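Local structure of 2-hydroxyhepta-2,4-diene-1,7-dioate isomerase (Mycobacterium abscessus, 3RR6) at residues Ile32-Ala37 against Pro44-Arg49; Ala64-Ala69 against Met221-Gly226; Gly71-Ala76 against Leu206-Gly211; Ser98-Gly103 against Leu256-Val261. The protein is of unproven function but, as a member of the fumarylacetoacetate hydrolase family, is probably a metal-binding isomerase or acylpyruvate-type hydrolase. One frame throughout, in Å; residues are numbered along the deposited sequence.

Contact 1. Residues Ile32-Ala37 against Pro44-Arg49; sequences IAREIA and PTFTGR. With EDO (1,2-ethanediol), chain L.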
loop_
_atom_site.group_PDB
_atom_site.type_symbol
_atom_site.label_atom_id
_atom_site.label_comp_id
_atom_site.label_asym_id
_atom_site.label_seq_id
_atom_site.Cartn_x
_atom_site.Cartn_y
_atom_site.Cartn_z
ATOM N N ILE A 32 -13.250 -0.535 -18.483
ATOM C CA ILE A 32 -12.197 -0.929 -19.424
ATOM C C ILE A 32 -10.807 -0.641 -18.865
ATOM O O ILE A 32 -10.650 0.211 -17.992
ATOM C CB ILE A 32 -12.337 -0.222 -20.798
ATOM C CG1 ILE A 32 -12.187 1.298 -20.668
ATOM C CG2 ILE A 32 -13.675 -0.579 -21.455
ATOM C CD1 ILE A 32 -12.101 2.014 -22.003
ATOM N N ALA A 33 -9.818 -1.362 -19.389
ATOM C CA ALA A 33 -8.403 -1.100 -19.124
ATOM C C ALA A 33 -7.751 -0.648 -20.429
ATOM O O ALA A 33 -7.742 -1.393 -21.409
ATOM C CB ALA A 33 -7.719 -2.350 -18.604
ATOM N N ARG A 34 -7.214 0.570 -20.437
ATOM C CA ARG A 34 -6.646 1.186 -21.638
ATOM C C ARG A 34 -5.120 1.193 -21.530
ATOM O O ARG A 34 -4.567 1.801 -20.615
ATOM C CB ARG A 34 -7.188 2.610 -21.770
ATOM C CG ARG A 34 -6.781 3.356 -23.030
ATOM C CD ARG A 34 -7.199 4.824 -22.950
ATOM N NE ARG A 34 -8.650 4.987 -22.862
ATOM C CZ ARG A 34 -9.472 5.142 -23.900
ATOM N NH1 ARG A 34 -9.014 5.156 -25.151
ATOM N NH2 ARG A 34 -10.776 5.282 -23.685
ATOM N N GLU A 35 -4.445 0.514 -22.460
ATOM C CA GLU A 35 -2.998 0.352 -22.393
ATOM C C GLU A 35 -2.256 1.673 -22.599
ATOM O O GLU A 35 -2.509 2.403 -23.561
ATOM C CB GLU A 35 -2.512 -0.680 -23.422
ATOM C CG GLU A 35 -1.015 -0.950 -23.363
ATOM C CD GLU A 35 -0.537 -1.933 -24.413
ATOM O OE1 GLU A 35 -0.944 -1.805 -25.587
ATOM O OE2 GLU A 35 0.262 -2.832 -24.066
ATOM N N ILE A 36 -1.319 1.948 -21.700
ATOM C CA ILE A 36 -0.496 3.144 -21.755
ATOM C C ILE A 36 0.780 2.871 -22.559
ATOM O O ILE A 36 1.440 1.842 -22.384
ATOM C CB ILE A 36 -0.184 3.649 -20.323
ATOM C CG1 ILE A 36 -1.443 4.272 -19.725
ATOM C CG2 ILE A 36 0.949 4.660 -20.302
ATOM C CD1 ILE A 36 -1.350 4.523 -18.220
ATOM N N ALA A 37 1.092 3.790 -23.471
ATOM C CA ALA A 37 2.295 3.712 -24.289
ATOM C C ALA A 37 3.495 4.337 -23.588
ATOM O O ALA A 37 4.508 3.667 -23.363
ATOM C CB ALA A 37 2.046 4.406 -25.648
ATOM N N PRO A 44 -0.025 10.484 -19.365
ATOM C CA PRO A 44 0.157 9.269 -20.157
ATOM C C PRO A 44 -0.442 9.368 -21.552
ATOM O O PRO A 44 -1.459 10.031 -21.741
ATOM C CB PRO A 44 -0.581 8.202 -19.347
ATOM C CG PRO A 44 -0.584 8.734 -17.942
ATOM C CD PRO A 44 -0.760 10.205 -18.116
ATOM N N THR A 45 0.214 8.719 -22.509
ATOM C CA THR A 45 -0.339 8.515 -23.840
ATOM C C THR A 45 -0.692 7.049 -23.963
ATOM O O THR A 45 -0.267 6.235 -23.138
ATOM C CB THR A 45 0.668 8.889 -24.937
ATOM O OG1 THR A 45 1.850 8.091 -24.803
ATOM C CG2 THR A 45 1.026 10.371 -24.848
ATOM N N PHE A 46 -1.467 6.711 -24.989
ATOM C CA PHE A 46 -2.048 5.384 -25.121
ATOM C C PHE A 46 -1.651 4.708 -26.435
ATOM O O PHE A 46 -1.477 5.368 -27.455
ATOM C CB PHE A 46 -3.567 5.498 -24.986
ATOM C CG PHE A 46 -3.994 6.126 -23.686
ATOM C CD1 PHE A 46 -3.955 5.386 -22.511
ATOM C CD2 PHE A 46 -4.379 7.457 -23.625
ATOM C CE1 PHE A 46 -4.313 5.957 -21.306
ATOM C CE2 PHE A 46 -4.748 8.035 -22.412
ATOM C CZ PHE A 46 -4.708 7.277 -21.252
ATOM N N THR A 47 -1.507 3.385 -26.397
ATOM C CA THR A 47 -1.153 2.611 -27.592
ATOM C C THR A 47 -2.350 2.389 -28.522
ATOM O O THR A 47 -2.180 2.157 -29.729
ATOM C CB THR A 47 -0.612 1.214 -27.216
ATOM O OG1 THR A 47 -1.656 0.460 -26.598
ATOM C CG2 THR A 47 0.583 1.313 -26.280
ATOM N N GLY A 48 -3.558 2.443 -27.964
ATOM C CA GLY A 48 -4.775 2.141 -28.704
ATOM C C GLY A 48 -5.408 0.814 -28.315
ATOM O O GLY A 48 -6.591 0.599 -28.585
ATOM N N ARG A 49 -4.624 -0.072 -27.699
ATOM C CA ARG A 49 -5.141 -1.346 -27.195
ATOM C C ARG A 49 -5.977 -1.110 -25.944
ATOM O O ARG A 49 -5.631 -0.272 -25.108
ATOM C CB ARG A 49 -4.008 -2.319 -26.849
ATOM C CG ARG A 49 -3.245 -2.872 -28.046
ATOM C CD ARG A 49 -2.705 -4.287 -27.774
ATOM N NE ARG A 49 -1.741 -4.332 -26.675
ATOM C CZ ARG A 49 -1.030 -5.407 -26.330
ATOM N NH1 ARG A 49 -0.179 -5.343 -25.313
ATOM N NH2 ARG A 49 -1.161 -6.551 -26.999
HETATM C C1 EDO L . 4.147 0.969 -20.239
HETATM O O1 EDO L . 4.432 -0.350 -19.759
HETATM C C2 EDO L . 4.820 2.020 -19.365
HETATM O O2 EDO L . 5.332 3.064 -20.208
HETATM O O HOH W 1 -4.615 2.207 -25.322
#

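Contact 2. Residues Ala64-Ala69 against Met221-Gly226; sequences ASKVVA and MTLLPG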
loop_
_atom_site.group_PDB
_atom_site.type_symbol
_atom_site.label_atom_id
_atom_site.label_comp_id
_atom_site.label_asym_id
_atom_site.label_seq_id
_atom_site.Cartn_x
_atom_site.Cartn_y
_atom_site.Cartn_z
ATOM N N ALA A 64 7.864 -1.237 -7.946
ATOM C CA ALA A 64 8.546 -0.424 -6.935
ATOM C C ALA A 64 9.964 -0.889 -6.720
ATOM O O ALA A 64 10.209 -2.092 -6.627
ATOM C CB ALA A 64 7.784 -0.505 -5.591
ATOM N N SER A 65 10.903 0.047 -6.622
ATOM C CA SER A 65 12.283 -0.332 -6.297
ATOM C C SER A 65 12.411 -0.717 -4.824
ATOM O O SER A 65 13.190 -1.601 -4.481
ATOM C CB SER A 65 13.290 0.755 -6.681
ATOM O OG SER A 65 13.461 1.729 -5.675
ATOM N N LYS A 66 11.631 -0.067 -3.962
ATOM C CA LYS A 66 11.598 -0.378 -2.545
ATOM C C LYS A 66 10.250 0.020 -1.980
ATOM O O LYS A 66 9.539 0.835 -2.583
ATOM C CB LYS A 66 12.728 0.323 -1.783
ATOM C CG LYS A 66 12.723 1.849 -1.858
ATOM C CD LYS A 66 13.910 2.433 -1.089
ATOM C CE LYS A 66 14.157 3.917 -1.345
ATOM N NZ LYS A 66 14.472 4.253 -2.765
ATOM N N VAL A 67 9.913 -0.589 -0.848
ATOM C CA VAL A 67 8.735 -0.249 -0.062
ATOM C C VAL A 67 9.248 0.232 1.292
ATOM O O VAL A 67 9.954 -0.497 1.996
ATOM C CB VAL A 67 7.786 -1.455 0.148
ATOM C CG1 VAL A 67 6.607 -1.069 1.030
ATOM C CG2 VAL A 67 7.324 -2.022 -1.202
ATOM N N VAL A 68 8.928 1.471 1.641
ATOM C CA VAL A 68 9.248 2.009 2.953
ATOM C C VAL A 68 7.932 2.036 3.713
ATOM O O VAL A 68 6.873 2.228 3.118
ATOM C CB VAL A 68 9.870 3.422 2.840
ATOM C CG1 VAL A 68 10.296 3.949 4.212
ATOM C CG2 VAL A 68 11.060 3.405 1.883
ATOM N N ALA A 69 7.983 1.779 5.012
ATOM C CA ALA A 69 6.768 1.714 5.816
ATOM C C ALA A 69 6.952 2.405 7.155
ATOM O O ALA A 69 8.042 2.400 7.731
ATOM C CB ALA A 69 6.338 0.266 6.028
ATOM N N MET A 221 16.618 9.047 2.492
ATOM C CA MET A 221 16.973 8.297 1.284
ATOM C C MET A 221 16.325 8.895 0.049
ATOM O O MET A 221 15.186 9.383 0.096
ATOM C CB MET A 221 16.559 6.827 1.421
ATOM C CG MET A 221 15.083 6.602 1.676
ATOM S SD MET A 221 14.709 4.885 2.117
ATOM C CE MET A 221 15.328 4.832 3.806
ATOM N N THR A 222 17.049 8.833 -1.060
ATOM C CA THR A 222 16.483 9.168 -2.359
ATOM C C THR A 222 15.309 8.234 -2.668
ATOM O O THR A 222 15.371 7.019 -2.441
ATOM C CB THR A 222 17.541 9.064 -3.460
ATOM O OG1 THR A 222 18.513 10.102 -3.291
ATOM C CG2 THR A 222 16.913 9.196 -4.845
ATOM N N LEU A 223 14.225 8.825 -3.172
ATOM C CA LEU A 223 13.047 8.081 -3.602
ATOM C C LEU A 223 12.991 8.113 -5.128
ATOM O O LEU A 223 13.330 9.121 -5.755
ATOM C CB LEU A 223 11.786 8.686 -3.008
ATOM C CG LEU A 223 11.671 8.568 -1.481
ATOM C CD1 LEU A 223 10.531 9.424 -0.949
ATOM C CD2 LEU A 223 11.497 7.102 -1.077
ATOM N N LEU A 224 12.596 6.994 -5.718
ATOM C CA LEU A 224 12.540 6.847 -7.174
ATOM C C LEU A 224 11.081 6.700 -7.614
ATOM O O LEU A 224 10.250 6.240 -6.838
ATOM C CB LEU A 224 13.347 5.619 -7.588
ATOM C CG LEU A 224 14.825 5.667 -7.174
ATOM C CD1 LEU A 224 15.523 4.338 -7.448
ATOM C CD2 LEU A 224 15.541 6.838 -7.856
ATOM N N PRO A 225 10.764 7.084 -8.862
ATOM C CA PRO A 225 9.407 6.861 -9.348
ATOM C C PRO A 225 9.024 5.402 -9.227
ATOM O O PRO A 225 9.786 4.512 -9.633
ATOM C CB PRO A 225 9.479 7.294 -10.817
ATOM C CG PRO A 225 10.601 8.245 -10.863
ATOM C CD PRO A 225 11.607 7.725 -9.881
ATOM N N GLY A 226 7.852 5.171 -8.651
ATOM C CA GLY A 226 7.359 3.840 -8.387
ATOM C C GLY A 226 7.559 3.357 -6.964
ATOM O O GLY A 226 6.916 2.398 -6.551
HETATM O O HOH W 2 10.845 2.567 -8.120
#

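Contact 3. Residues Gly71-Ala76 against Leu206-Gly211; sequences GKNYAA and LLHDVG. With EDO (1,2-ethanediol), chain O; EDO (1,2-ethanediol), chain M.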
loop_
_atom_site.group_PDB
_atom_site.type_symbol
_atom_site.label_atom_id
_atom_site.label_comp_id
_atom_site.label_asym_id
_atom_site.label_seq_id
_atom_site.Cartn_x
_atom_site.Cartn_y
_atom_site.Cartn_z
ATOM N N GLY A 71 5.888 2.726 11.179
ATOM C CA GLY A 71 5.277 2.017 12.312
ATOM C C GLY A 71 4.009 2.745 12.735
ATOM O O GLY A 71 3.951 3.953 12.647
ATOM N N LYS A 72 3.000 2.003 13.189
ATOM C CA LYS A 72 1.844 2.597 13.877
ATOM C C LYS A 72 1.279 3.856 13.165
ATOM O O LYS A 72 0.676 3.722 12.105
ATOM C CB LYS A 72 2.217 2.847 15.342
ATOM C CG LYS A 72 2.647 1.558 16.058
ATOM C CD LYS A 72 3.043 1.798 17.506
ATOM C CE LYS A 72 3.537 0.515 18.154
ATOM N NZ LYS A 72 4.773 0.014 17.502
ATOM N N ASN A 73 1.442 5.047 13.752
ATOM C CA ASN A 73 1.130 6.346 13.102
ATOM C C ASN A 73 -0.331 6.812 13.069
ATOM O O ASN A 73 -0.664 7.734 12.321
ATOM C CB ASN A 73 1.718 6.436 11.672
ATOM C CG ASN A 73 1.872 7.874 11.187
ATOM O OD1 ASN A 73 2.207 8.766 11.975
ATOM N ND2 ASN A 73 1.642 8.099 9.888
ATOM N N TYR A 74 -1.189 6.197 13.880
ATOM C CA TYR A 74 -2.572 6.650 14.024
ATOM C C TYR A 74 -2.895 7.062 15.451
ATOM O O TYR A 74 -2.575 6.341 16.409
ATOM C CB TYR A 74 -3.545 5.541 13.621
ATOM C CG TYR A 74 -3.789 5.439 12.138
ATOM C CD1 TYR A 74 -2.877 4.812 11.304
ATOM C CD2 TYR A 74 -4.933 5.981 11.571
ATOM C CE1 TYR A 74 -3.105 4.721 9.941
ATOM C CE2 TYR A 74 -5.174 5.900 10.214
ATOM C CZ TYR A 74 -4.259 5.263 9.402
ATOM O OH TYR A 74 -4.478 5.179 8.054
ATOM N N ALA A 75 -3.575 8.196 15.583
ATOM C CA ALA A 75 -4.202 8.573 16.846
ATOM C C ALA A 75 -5.421 7.688 17.080
ATOM O O ALA A 75 -6.080 7.265 16.134
ATOM C CB ALA A 75 -4.629 10.039 16.803
ATOM N N ALA A 76 -5.725 7.435 18.349
ATOM C CA ALA A 76 -6.912 6.655 18.725
ATOM C C ALA A 76 -8.238 7.365 18.432
ATOM O O ALA A 76 -9.236 6.713 18.111
ATOM C CB ALA A 76 -6.833 6.284 20.199
ATOM N N LEU A 206 -3.949 10.255 11.032
ATOM C CA LEU A 206 -2.494 10.053 10.875
ATOM C C LEU A 206 -1.730 11.049 11.749
ATOM O O LEU A 206 -1.997 12.267 11.704
ATOM C CB LEU A 206 -2.072 10.216 9.414
ATOM C CG LEU A 206 -2.469 9.113 8.439
ATOM C CD1 LEU A 206 -2.144 9.532 7.007
ATOM C CD2 LEU A 206 -1.764 7.811 8.758
ATOM N N LEU A 207 -0.798 10.545 12.556
ATOM C CA LEU A 207 -0.017 11.411 13.451
ATOM C C LEU A 207 0.958 12.273 12.643
ATOM O O LEU A 207 1.060 13.492 12.848
ATOM C CB LEU A 207 0.730 10.575 14.494
ATOM C CG LEU A 207 -0.190 9.860 15.497
ATOM C CD1 LEU A 207 0.594 8.851 16.318
ATOM C CD2 LEU A 207 -0.900 10.856 16.395
ATOM N N HIS A 208 1.671 11.611 11.739
ATOM C CA HIS A 208 2.459 12.260 10.697
ATOM C C HIS A 208 1.684 12.080 9.402
ATOM O O HIS A 208 1.475 10.950 8.942
ATOM C CB HIS A 208 3.845 11.631 10.603
ATOM C CG HIS A 208 4.591 11.646 11.893
ATOM N ND1 HIS A 208 5.266 12.757 12.346
ATOM C CD2 HIS A 208 4.734 10.698 12.848
ATOM C CE1 HIS A 208 5.810 12.482 13.518
ATOM N NE2 HIS A 208 5.504 11.243 13.844
ATOM N N ASP A 209 1.246 13.190 8.805
ATOM C CA ASP A 209 0.443 13.121 7.593
ATOM C C ASP A 209 1.318 12.800 6.379
ATOM O O ASP A 209 2.538 12.650 6.512
ATOM C CB ASP A 209 -0.423 14.382 7.406
ATOM C CG ASP A 209 0.369 15.648 7.173
ATOM O OD1 ASP A 209 1.569 15.608 6.839
ATOM O OD2 ASP A 209 -0.237 16.748 7.338
ATOM N N VAL A 210 0.703 12.655 5.210
ATOM C CA VAL A 210 1.438 12.239 4.014
ATOM C C VAL A 210 2.648 13.144 3.764
ATOM O O VAL A 210 3.755 12.661 3.488
ATOM C CB VAL A 210 0.509 12.178 2.789
ATOM C CG1 VAL A 210 1.298 12.119 1.480
ATOM C CG2 VAL A 210 -0.437 10.978 2.913
ATOM N N GLY A 211 2.443 14.450 3.858
ATOM C CA GLY A 211 3.535 15.397 3.664
ATOM C C GLY A 211 4.693 15.194 4.630
ATOM O O GLY A 211 5.859 15.199 4.235
HETATM C C1 EDO O . -2.127 2.677 15.466
HETATM O O1 EDO O . -1.077 3.354 14.759
HETATM C C2 EDO O . -1.737 2.479 16.915
HETATM O O2 EDO O . -0.728 1.470 17.027
HETATM C C1 EDO M . -1.084 15.095 16.594
HETATM O O1 EDO M . -0.578 14.637 17.854
HETATM C C2 EDO M . -0.210 14.534 15.481
HETATM O O2 EDO M . -0.162 15.416 14.356
#

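Contact 4. Residues Ser98-Gly103 against Leu256-Val261; sequences SIIGPG and LSNPVV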
loop_
_atom_site.group_PDB
_atom_site.type_symbol
_atom_site.label_atom_id
_atom_site.label_comp_id
_atom_site.label_asym_id
_atom_site.label_seq_id
_atom_site.Cartn_x
_atom_site.Cartn_y
_atom_site.Cartn_z
ATOM N N SER A 98 8.439 -8.831 -1.767
ATOM C CA SER A 98 7.295 -9.156 -0.907
ATOM C C SER A 98 5.959 -8.769 -1.551
ATOM O O SER A 98 4.909 -9.192 -1.093
ATOM C CB SER A 98 7.434 -8.505 0.474
ATOM O OG SER A 98 7.360 -7.091 0.409
ATOM N N ILE A 99 6.003 -7.974 -2.618
ATOM C CA ILE A 99 4.792 -7.430 -3.215
ATOM C C ILE A 99 4.017 -8.525 -3.955
ATOM O O ILE A 99 4.607 -9.351 -4.668
ATOM C CB ILE A 99 5.111 -6.257 -4.171
ATOM C CG1 ILE A 99 5.713 -5.092 -3.390
ATOM C CG2 ILE A 99 3.843 -5.792 -4.897
ATOM C CD1 ILE A 99 6.311 -3.978 -4.241
ATOM N N ILE A 100 2.703 -8.545 -3.726
ATOM C CA ILE A 100 1.751 -9.304 -4.548
ATOM C C ILE A 100 0.545 -8.411 -4.839
ATOM O O ILE A 100 0.257 -7.479 -4.091
ATOM C CB ILE A 100 1.277 -10.631 -3.893
ATOM C CG1 ILE A 100 0.702 -10.397 -2.493
ATOM C CG2 ILE A 100 2.423 -11.651 -3.851
ATOM C CD1 ILE A 100 -0.052 -11.636 -1.921
ATOM N N GLY A 101 -0.146 -8.699 -5.938
ATOM C CA GLY A 101 -1.349 -7.965 -6.302
ATOM C C GLY A 101 -2.619 -8.559 -5.718
ATOM O O GLY A 101 -2.573 -9.548 -4.981
ATOM N N PRO A 102 -3.775 -7.964 -6.062
ATOM C CA PRO A 102 -5.075 -8.466 -5.622
ATOM C C PRO A 102 -5.302 -9.928 -5.967
ATOM O O PRO A 102 -4.943 -10.383 -7.055
ATOM C CB PRO A 102 -6.073 -7.605 -6.394
ATOM C CG PRO A 102 -5.338 -6.394 -6.756
ATOM C CD PRO A 102 -3.904 -6.780 -6.929
ATOM N N GLY A 103 -5.892 -10.665 -5.036
ATOM C CA GLY A 103 -6.345 -12.017 -5.317
ATOM C C GLY A 103 -5.333 -13.129 -5.167
ATOM O O GLY A 103 -5.723 -14.296 -5.035
ATOM N N LEU A 256 -8.691 -4.029 -1.605
ATOM C CA LEU A 256 -7.599 -4.963 -1.842
ATOM C C LEU A 256 -7.878 -6.222 -1.038
ATOM O O LEU A 256 -7.856 -6.184 0.184
ATOM C CB LEU A 256 -6.281 -4.335 -1.372
ATOM C CG LEU A 256 -5.020 -5.199 -1.371
ATOM C CD1 LEU A 256 -4.659 -5.658 -2.789
ATOM C CD2 LEU A 256 -3.853 -4.438 -0.721
ATOM N N SER A 257 -8.112 -7.338 -1.721
ATOM C CA SER A 257 -8.470 -8.589 -1.055
ATOM C C SER A 257 -7.511 -9.702 -1.434
ATOM O O SER A 257 -7.151 -9.830 -2.609
ATOM C CB SER A 257 -9.885 -8.994 -1.456
ATOM O OG SER A 257 -10.289 -10.162 -0.754
ATOM N N ASN A 258 -7.120 -10.506 -0.445
ATOM C CA ASN A 258 -6.237 -11.653 -0.660
ATOM C C ASN A 258 -6.643 -12.850 0.187
ATOM O O ASN A 258 -6.906 -12.702 1.378
ATOM C CB ASN A 258 -4.789 -11.294 -0.295
ATOM C CG ASN A 258 -4.242 -10.154 -1.114
ATOM O OD1 ASN A 258 -4.393 -8.983 -0.754
ATOM N ND2 ASN A 258 -3.598 -10.490 -2.229
ATOM N N PRO A 259 -6.668 -14.048 -0.414
ATOM C CA PRO A 259 -6.757 -15.262 0.401
ATOM C C PRO A 259 -5.466 -15.516 1.174
ATOM O O PRO A 259 -4.426 -14.962 0.827
ATOM C CB PRO A 259 -6.986 -16.362 -0.631
ATOM C CG PRO A 259 -6.469 -15.848 -1.888
ATOM C CD PRO A 259 -6.451 -14.349 -1.839
ATOM N N VAL A 260 -5.549 -16.344 2.210
ATOM C CA VAL A 260 -4.420 -16.682 3.064
ATOM C C VAL A 260 -4.266 -18.204 3.053
ATOM O O VAL A 260 -5.242 -18.927 3.300
ATOM C CB VAL A 260 -4.664 -16.176 4.498
ATOM C CG1 VAL A 260 -3.478 -16.494 5.399
ATOM C CG2 VAL A 260 -4.959 -14.665 4.496
ATOM N N VAL A 261 -3.057 -18.668 2.745
ATOM C CA VAL A 261 -2.761 -20.095 2.600
ATOM C C VAL A 261 -1.517 -20.473 3.396
ATOM O O VAL A 261 -0.532 -19.735 3.415
ATOM C CB VAL A 261 -2.536 -20.463 1.115
ATOM C CG1 VAL A 261 -2.151 -21.942 0.965
ATOM C CG2 VAL A 261 -3.786 -20.150 0.294
#

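Contact 1. Residues Ile32-Ala37 against Pro44-Arg49
Glu35 and Arg49 form a two-pronged salt bridge: the guanidinium comes side-on, NH1 to Glu35 OE2 at 2.8 Å with a nearly straight N-H (172°) and NE to OE1. OE1 takes a second bond, from Thr47 OG1 at 2.6 Å, which arrives from the opposite face of the carboxylate to Arg49 NE. Glu35 reaches both because its chain is extended, with CG anti to the backbone N (chi1 -177°). Thr47 OG1 in turn accepts from Arg49 N, an ST turn that ties the hydroxyl to the corner at Gly48. Backbone bonds follow: Glu35 N to Arg49 O, Thr47 N to Glu35 O and Ala37 N to Thr45 O, while one water joins Glu35 O, Gly48 N and Arg49 O. Arg34 CD lies 3.5 Å from the centroid of the Phe46 ring, a CH-pi contact over the face; Arg34 NE makes a salt bridge with Glu22. Ile36 adds CG1 against Phe46 CE1 (3.7 Å) and CD1 against Pro44 CB (3.9 Å). Ile36 and Phe46 make an antiparallel non-hydrogen-bonded pair; strand 32-36 thus returns through 46-47 and 49-52, turning a corner at Gly48, a hairpin-like surface arrangement in the Rv2993c-like N-terminal region.

Contact 2. Residues Ala64-Ala69 against Met221-Gly226
Lys66 and Thr222 supply the direct hydrogen bond of this contact, NZ to the backbone O of Thr222 at 2.9 Å, with the ammonium in the carbonyl plane. Beyond CG the lysine chain is extended and bends at its last torsion (chi4 -61°), which brings NZ to that oxygen. The same NZ makes a salt bridge to Asp227, whose carboxylate also accepts from Ser65 OG and Leu224 N, so one acidic group just beyond 221-226 gathers polar groups from both segments. A water bridges Ser65 and Pro225, accepting from Ser65 N at 2.9 Å and donating to Pro225 O at 2.7 Å. Close by, Ala64 CA makes a CA-H...O contact with Gly226 O (3.3 Å), and Ala64 CB meets the same oxygen.

In the fold, residues 221-226 link helix 210-220 to strand 228-230, which pairs in parallel with strand 67-70 in the fumarylacetoacetate hydrolase domain, so the link after the helix packs along the chain that leads into strand 67-70.

Apolar packing centres on Met221. Its SD lies 3.6 Å from Lys66 CE and 3.9 Å from Val68 CG2, and its side chain slides past both in the opposite direction. Leu223 CD2 approaches Lys66 CE at 4.2 Å while its side chain also packs on Val217 of helix 210-220. At the exposed margin, Leu224 CD1 rests 3.8 Å from Ser65 OG.

Contact 3. Residues Gly71-Ala76 against Leu206-Gly211
Tyr74 and Leu206 form a single backbone bridge with their CA atoms 4.6 Å apart, and beside it Leu207 N donates to Asn73 O at 2.8 Å. The side chain of Asn73 extends this pairing by reading the backbone of His208 at both ends: OD1 accepts from His208 N at 2.9 Å, and ND2 donates to His208 O at 3.0 Å. The second bond is in the carbonyl plane, on a lone pair, and lies close to the amide plane as well. Asn73 can span the gap because CG is anti to its backbone N (chi1 -159°). OD1 also sits at the edge of the imidazole, 3.3 Å from His208 CD2, with amide and ring planes only 19° apart.

Leu206 carries the apolar side. Its CD2 lies over one face of the Tyr74 ring, offset toward the rim and 3.9 Å from the centroid, a CH-pi contact in which the two side chains run side by side. Leu207 CD2 packs on Ala75 CB at 3.8 Å. One ethanediol accepts from Tyr74 N, and another donates to Leu207 O.

Asp209 follows as N-cap of helix 210-220, its OD1 capping Ala212 N. Beyond the two segments, Asn73 ND2 has a second acceptor in Thr231 O, and His208 NE2 bonds Glu87 O. With both amide hydrogens directed to carbonyls and the oxygen held by a backbone N-H, the rotation and flip of the buried Asn73 amide are fixed, which ties the loop after strand 67-70 to the approach to the helix.

Contact 4. Residues Ser98-Gly103 against Leu256-Val261
Pro102 and Gly103 meet Leu256 and Ser257 in a small, partly buried contact between a turn and a strand: residues 101-103 leave strand 99-100 and run across strand 254-261, the touching parts 78° apart in direction. Gly103 N donates to Ser257 O at 2.9 Å. Asn258 ND2 makes the other bond, to Gly101 O at 3.1 Å, bent at the hydrogen (138°) though the oxygen stays near the amide plane. The same nitrogen also donates to Leu104 O, just past the turn, so one buried amide group holds two carbonyls of the turning chain.

Strand 254-261 lies between strands 106-107 and 245-250 in a mixed sheet of the fumarylacetoacetate hydrolase domain, whereas strand 99-100 pairs in parallel with strand 172-179, outside that sheet. The turn at 101-103 thus carries the chain from one to the other.

Around the polar bonds, Leu256 CD1 packs 4.1 Å from Pro102 CG, the two side chains crossing at about a right angle. Ile100 reaches the amide with its tip, CD1 lying 3.7 Å from Asn258 ND2. Pro259 CD abuts Gly103 O at 3.3 Å.

Contact 1 stands apart in the Rv2993c-like N-terminal region; its centre is about 25 Å from those of contacts 2 and 4 and about 36 Å from that of contact 3, across the centre of the chain. The other three belong to the fumarylacetoacetate hydrolase region. Contacts 2 and 3 have centres about 19 Å apart: 64-69 and 71-76 are neighbours in the chain, while 206-211 and 221-226 lie at the start and just past the end of helix 210-220. Contacts 2 and 4 touch directly: Ile99 CD1 packs 3.8 Å from Val67 CG2 and also meets Ala64 CB. Contacts 3 and 4 lie on opposite sides of the chain's centre. Ethanediol, probably from the crystallisation liquor, bonds weakly at contact 1 and also binds at contact 3.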